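Local atomic coordinates of ABC sugar transporter, periplasmic sugar binding protein (Legionella pneumophila subsp. pneumophila, PDB entry 3ROT), a protein that probably binds a carbohydrate in the periplasm and delivers it to an ABC transporter for uptake. Residues Thr94-Lys97 against Lys101-Tyr104; Thr67-Pro70 against Ala74-Lys77. All blocks are in the same frame, centred on the assembly; numbering follows the deposited sequence.

Overall arrangement
Both contacts lie in one of the two lobes of the chain, the one built on the parallel sheet that includes strands 64-67, 89-92 and 107-109. From the N terminus, contact 2 comes first. It closes the loop between strand 64-67 and helix 76-85, where Phe75 folds back on Ile69 and Pro70. The chain then runs through that helix and strand 89-92 into contact 1, which closes the loop before strand 107-109. The two loops follow in series and neither nest nor cross. The centres of contacts 1 and 2 are about 7 Å apart. They meet where Pro96 packs on Ile69 and where Thr94 O probably accepts a hydrogen bond from Ile69 N.

Contact 1: residues Thr94-Lys97 against Lys101-Tyr104; sequences TRPK and KNPY
The loop between strands 89-92 and 107-109 turns back on itself, and the backbones come closest at Pro96 and Asn102, whose CA atoms are 6.8 Å apart. Neither segment is helix or strand here. Pro96 is central. Its ring touches both Asn102 and Tyr104 through CG. It runs alongside both side chains, pointing the opposite way. Pro96 CD is 3.5 Å from Tyr104 CE2, and the approach to the phenol ring is oblique. On the Asn102 side, Pro96 CG is 3.6 Å from Asn102 CB. Tyr104 CG stands between its own backbone N and carbonyl carbon (chi1 65°). This brings the ring back against Pro96 and its hydroxyl on to Arg95. There Arg95 CD is 3.2 Å from Tyr104 OH. The arginine chain is extended from CG to NE. Tyr104 OH lies beside the rim of the guanidinium, 3.7 Å from Arg95 NH1, in a contact and not a hydrogen bond. The two flat groups are turned 55° apart. Lys99, in the same loop, makes a cation-pi contact with the Tyr104 ring and a hydrogen bond to Tyr104 O. The buried Pro96 also packs on Ile69 and Asp72. The contact is therefore mainly apolar at Pro96, while the exposed Arg95 forms its outer side. Two cationic side chains lie near the tyrosine, and they would probably make its surroundings electropositive.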
loop_
_atom_site.group_PDB
_atom_site.type_symbol
_atom_site.label_atom_id
_atom_site.label_comp_id
_atom_site.label_asym_id
_atom_site.label_seq_id
_atom_site.Cartn_x
_atom_site.Cartn_y
_atom_site.Cartn_z
ATOM N N THR A 94 -11.847 -16.275 -2.086
ATOM C CA THR A 94 -11.224 -17.316 -2.893
ATOM C C THR A 94 -11.561 -18.667 -2.298
ATOM O O THR A 94 -11.551 -18.834 -1.074
ATOM C CB THR A 94 -9.680 -17.198 -2.914
ATOM O OG1 THR A 94 -9.299 -15.866 -3.275
ATOM C CG2 THR A 94 -9.084 -18.188 -3.925
ATOM N N ARG A 95 -11.848 -19.629 -3.166
ATOM C CA ARG A 95 -12.180 -20.969 -2.708
ATOM C C ARG A 95 -11.375 -22.028 -3.449
ATOM O O ARG A 95 -10.919 -21.801 -4.568
ATOM C CB ARG A 95 -13.666 -21.246 -2.909
ATOM C CG ARG A 95 -14.101 -21.259 -4.358
ATOM C CD ARG A 95 -15.420 -21.975 -4.485
ATOM N NE ARG A 95 -16.174 -21.574 -5.664
ATOM C CZ ARG A 95 -17.452 -21.899 -5.867
ATOM N NH1 ARG A 95 -18.101 -22.632 -4.967
ATOM N NH2 ARG A 95 -18.088 -21.482 -6.958
ATOM N N PRO A 96 -11.198 -23.206 -2.828
ATOM C CA PRO A 96 -10.450 -24.317 -3.420
ATOM C C PRO A 96 -11.280 -25.028 -4.488
ATOM O O PRO A 96 -12.496 -24.868 -4.549
ATOM C CB PRO A 96 -10.175 -25.211 -2.218
ATOM C CG PRO A 96 -11.447 -25.075 -1.434
ATOM C CD PRO A 96 -11.708 -23.570 -1.494
ATOM N N LYS A 97 -10.630 -25.828 -5.322
ATOM C CA LYS A 97 -11.356 -26.544 -6.368
ATOM C C LYS A 97 -12.113 -27.768 -5.827
ATOM O O LYS A 97 -13.200 -28.093 -6.299
ATOM C CB LYS A 97 -10.394 -26.987 -7.481
ATOM C CG LYS A 97 -9.423 -28.082 -7.067
ATOM C CD LYS A 97 -8.746 -28.736 -8.272
ATOM C CE LYS A 97 -7.797 -27.776 -8.989
ATOM N NZ LYS A 97 -7.106 -28.411 -10.158
ATOM N N LYS A 101 -11.543 -32.505 -0.097
ATOM C CA LYS A 101 -10.222 -32.410 0.517
ATOM C C LYS A 101 -10.105 -31.137 1.350
ATOM O O LYS A 101 -9.383 -31.104 2.347
ATOM C CB LYS A 101 -9.140 -32.415 -0.569
ATOM C CG LYS A 101 -9.211 -33.638 -1.464
ATOM C CD LYS A 101 -8.203 -33.601 -2.609
ATOM C CE LYS A 101 -6.786 -33.875 -2.136
ATOM N NZ LYS A 101 -5.866 -34.110 -3.291
ATOM N N ASN A 102 -10.822 -30.095 0.930
ATOM C CA ASN A 102 -10.806 -28.806 1.620
ATOM C C ASN A 102 -12.225 -28.419 2.019
ATOM O O ASN A 102 -12.829 -27.525 1.425
ATOM C CB ASN A 102 -10.214 -27.726 0.707
ATOM C CG ASN A 102 -8.814 -28.059 0.248
ATOM O OD1 ASN A 102 -8.599 -28.478 -0.892
ATOM N ND2 ASN A 102 -7.851 -27.886 1.139
ATOM N N PRO A 103 -12.766 -29.078 3.054
ATOM C CA PRO A 103 -14.125 -28.803 3.524
ATOM C C PRO A 103 -14.386 -27.400 4.057
ATOM O O PRO A 103 -13.568 -26.821 4.775
ATOM C CB PRO A 103 -14.340 -29.875 4.591
ATOM C CG PRO A 103 -12.973 -30.033 5.168
ATOM C CD PRO A 103 -12.088 -30.036 3.947
ATOM N N TYR A 104 -15.540 -26.866 3.675
ATOM C CA TYR A 104 -16.019 -25.561 4.110
ATOM C C TYR A 104 -17.503 -25.625 3.768
ATOM O O TYR A 104 -17.901 -26.396 2.896
ATOM C CB TYR A 104 -15.287 -24.408 3.391
ATOM C CG TYR A 104 -15.498 -24.301 1.892
ATOM C CD1 TYR A 104 -16.632 -23.681 1.372
ATOM C CD2 TYR A 104 -14.578 -24.847 0.998
ATOM C CE1 TYR A 104 -16.855 -23.610 0.011
ATOM C CE2 TYR A 104 -14.790 -24.784 -0.372
ATOM C CZ TYR A 104 -15.936 -24.165 -0.858
ATOM O OH TYR A 104 -16.184 -24.123 -2.202
#

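Contact 2: residues Thr67-Pro70 against Ala74-Lys77; sequences TTIP and AFSK
This is a buried apolar contact within the loop that joins strand 64-67 to helix 76-85. Phe75, where the chain enters the helix, packs against Ile69 and Pro70, in the loop that follows strand 64-67. The CA atoms of Ile69 and Phe75 are 6.9 Å apart, the nearest backbone approach. Two neighbouring ring atoms take the closest contacts: Phe75 CD2 is 3.8 Å from Ile69 CG2, and Phe75 CE2 is 3.5 Å from Pro70 CD. Both partners reach the ring obliquely. The isoleucine touches with its CG2 methyl alone, which lies anti to the backbone N. CG1 takes the place beside that N (chi1 -47°). Ile69 CG2 is also 4.1 Å from Phe75 CB, so it bears on the root of the phenylalanine as well as on its ring. The proline meets the outer part of the ring, with Pro70 CG 3.9 Å from Phe75 CE2. The proline lies roughly perpendicular to the Phe75 side chain. The topology is beta-alpha, a strand leading through a loop into a helix, in a lobe of the periplasmic binding protein fold. In this fold the loops at the C-terminal ends of the parallel strands generally line the ligand cleft, and this loop follows such an end. Helix 47-59 packs on Phe75 too, through Gln50, Val51 and Ile54. Ile69 is further covered by Ala91 of strand 89-92. The OG1 atoms of Thr67 and Thr68 have partners elsewhere. Thr68 OG1 is hydrogen-bonded to His11 ND1 and Gln50 NE2. Thr67 OG1 is within hydrogen-bonding reach of Ile9 O, and the backbones of Thr68 and Ile9 are hydrogen-bonded, which joins this end to strand 5-9.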
loop_
_atom_site.group_PDB
_atom_site.type_symbol
_atom_site.label_atom_id
_atom_site.label_comp_id
_atom_site.label_asym_id
_atom_site.label_seq_id
_atom_site.Cartn_x
_atom_site.Cartn_y
_atom_site.Cartn_z
ATOM N N THR A 67 -12.934 -17.468 6.053
ATOM C CA THR A 67 -11.548 -17.419 5.620
ATOM C C THR A 67 -11.397 -17.555 4.107
ATOM O O THR A 67 -12.257 -18.113 3.435
ATOM C CB THR A 67 -10.708 -18.531 6.317
ATOM O OG1 THR A 67 -9.323 -18.360 5.999
ATOM C CG2 THR A 67 -11.142 -19.916 5.864
ATOM N N THR A 68 -10.313 -17.003 3.579
ATOM C CA THR A 68 -10.023 -17.120 2.164
ATOM C C THR A 68 -9.262 -18.447 2.068
ATOM O O THR A 68 -8.694 -18.909 3.053
ATOM C CB THR A 68 -9.117 -15.968 1.670
ATOM O OG1 THR A 68 -7.823 -16.090 2.268
ATOM C CG2 THR A 68 -9.702 -14.617 2.055
ATOM N N ILE A 69 -9.272 -19.075 0.899
ATOM C CA ILE A 69 -8.572 -20.334 0.722
ATOM C C ILE A 69 -7.903 -20.250 -0.649
ATOM O O ILE A 69 -8.384 -20.835 -1.623
ATOM C CB ILE A 69 -9.562 -21.530 0.783
ATOM C CG1 ILE A 69 -10.488 -21.371 1.997
ATOM C CG2 ILE A 69 -8.785 -22.853 0.874
ATOM C CD1 ILE A 69 -11.528 -22.495 2.172
ATOM N N PRO A 70 -6.785 -19.497 -0.738
ATOM C CA PRO A 70 -6.004 -19.279 -1.963
ATOM C C PRO A 70 -5.082 -20.415 -2.396
ATOM O O PRO A 70 -4.264 -20.229 -3.291
ATOM C CB PRO A 70 -5.221 -18.016 -1.643
ATOM C CG PRO A 70 -4.885 -18.221 -0.210
ATOM C CD PRO A 70 -6.196 -18.740 0.383
ATOM N N ALA A 74 -2.414 -26.089 0.937
ATOM C CA ALA A 74 -2.017 -25.480 2.201
ATOM C C ALA A 74 -3.015 -25.547 3.354
ATOM O O ALA A 74 -2.618 -25.722 4.508
ATOM C CB ALA A 74 -1.628 -24.026 1.960
ATOM N N PHE A 75 -4.301 -25.422 3.053
ATOM C CA PHE A 75 -5.327 -25.405 4.096
ATOM C C PHE A 75 -6.088 -26.697 4.411
ATOM O O PHE A 75 -6.823 -26.758 5.402
ATOM C CB PHE A 75 -6.318 -24.293 3.759
ATOM C CG PHE A 75 -5.658 -22.963 3.543
ATOM C CD1 PHE A 75 -5.345 -22.145 4.625
ATOM C CD2 PHE A 75 -5.268 -22.566 2.267
ATOM C CE1 PHE A 75 -4.649 -20.955 4.440
ATOM C CE2 PHE A 75 -4.575 -21.382 2.071
ATOM C CZ PHE A 75 -4.261 -20.571 3.162
ATOM N N SER A 76 -5.899 -27.724 3.589
ATOM C CA SER A 76 -6.597 -29.000 3.768
ATOM C C SER A 76 -6.691 -29.521 5.195
ATOM O O SER A 76 -7.783 -29.733 5.718
ATOM C CB SER A 76 -5.948 -30.066 2.892
ATOM O OG SER A 76 -5.921 -29.633 1.546
ATOM N N LYS A 77 -5.542 -29.734 5.820
ATOM C CA LYS A 77 -5.506 -30.263 7.176
ATOM C C LYS A 77 -6.258 -29.385 8.166
ATOM O O LYS A 77 -7.008 -29.884 9.000
ATOM C CB LYS A 77 -4.058 -30.423 7.633
ATOM C CG LYS A 77 -3.886 -31.448 8.730
ATOM C CD LYS A 77 -2.990 -32.583 8.256
ATOM C CE LYS A 77 -3.493 -33.179 6.951
ATOM N NZ LYS A 77 -2.573 -34.233 6.429
#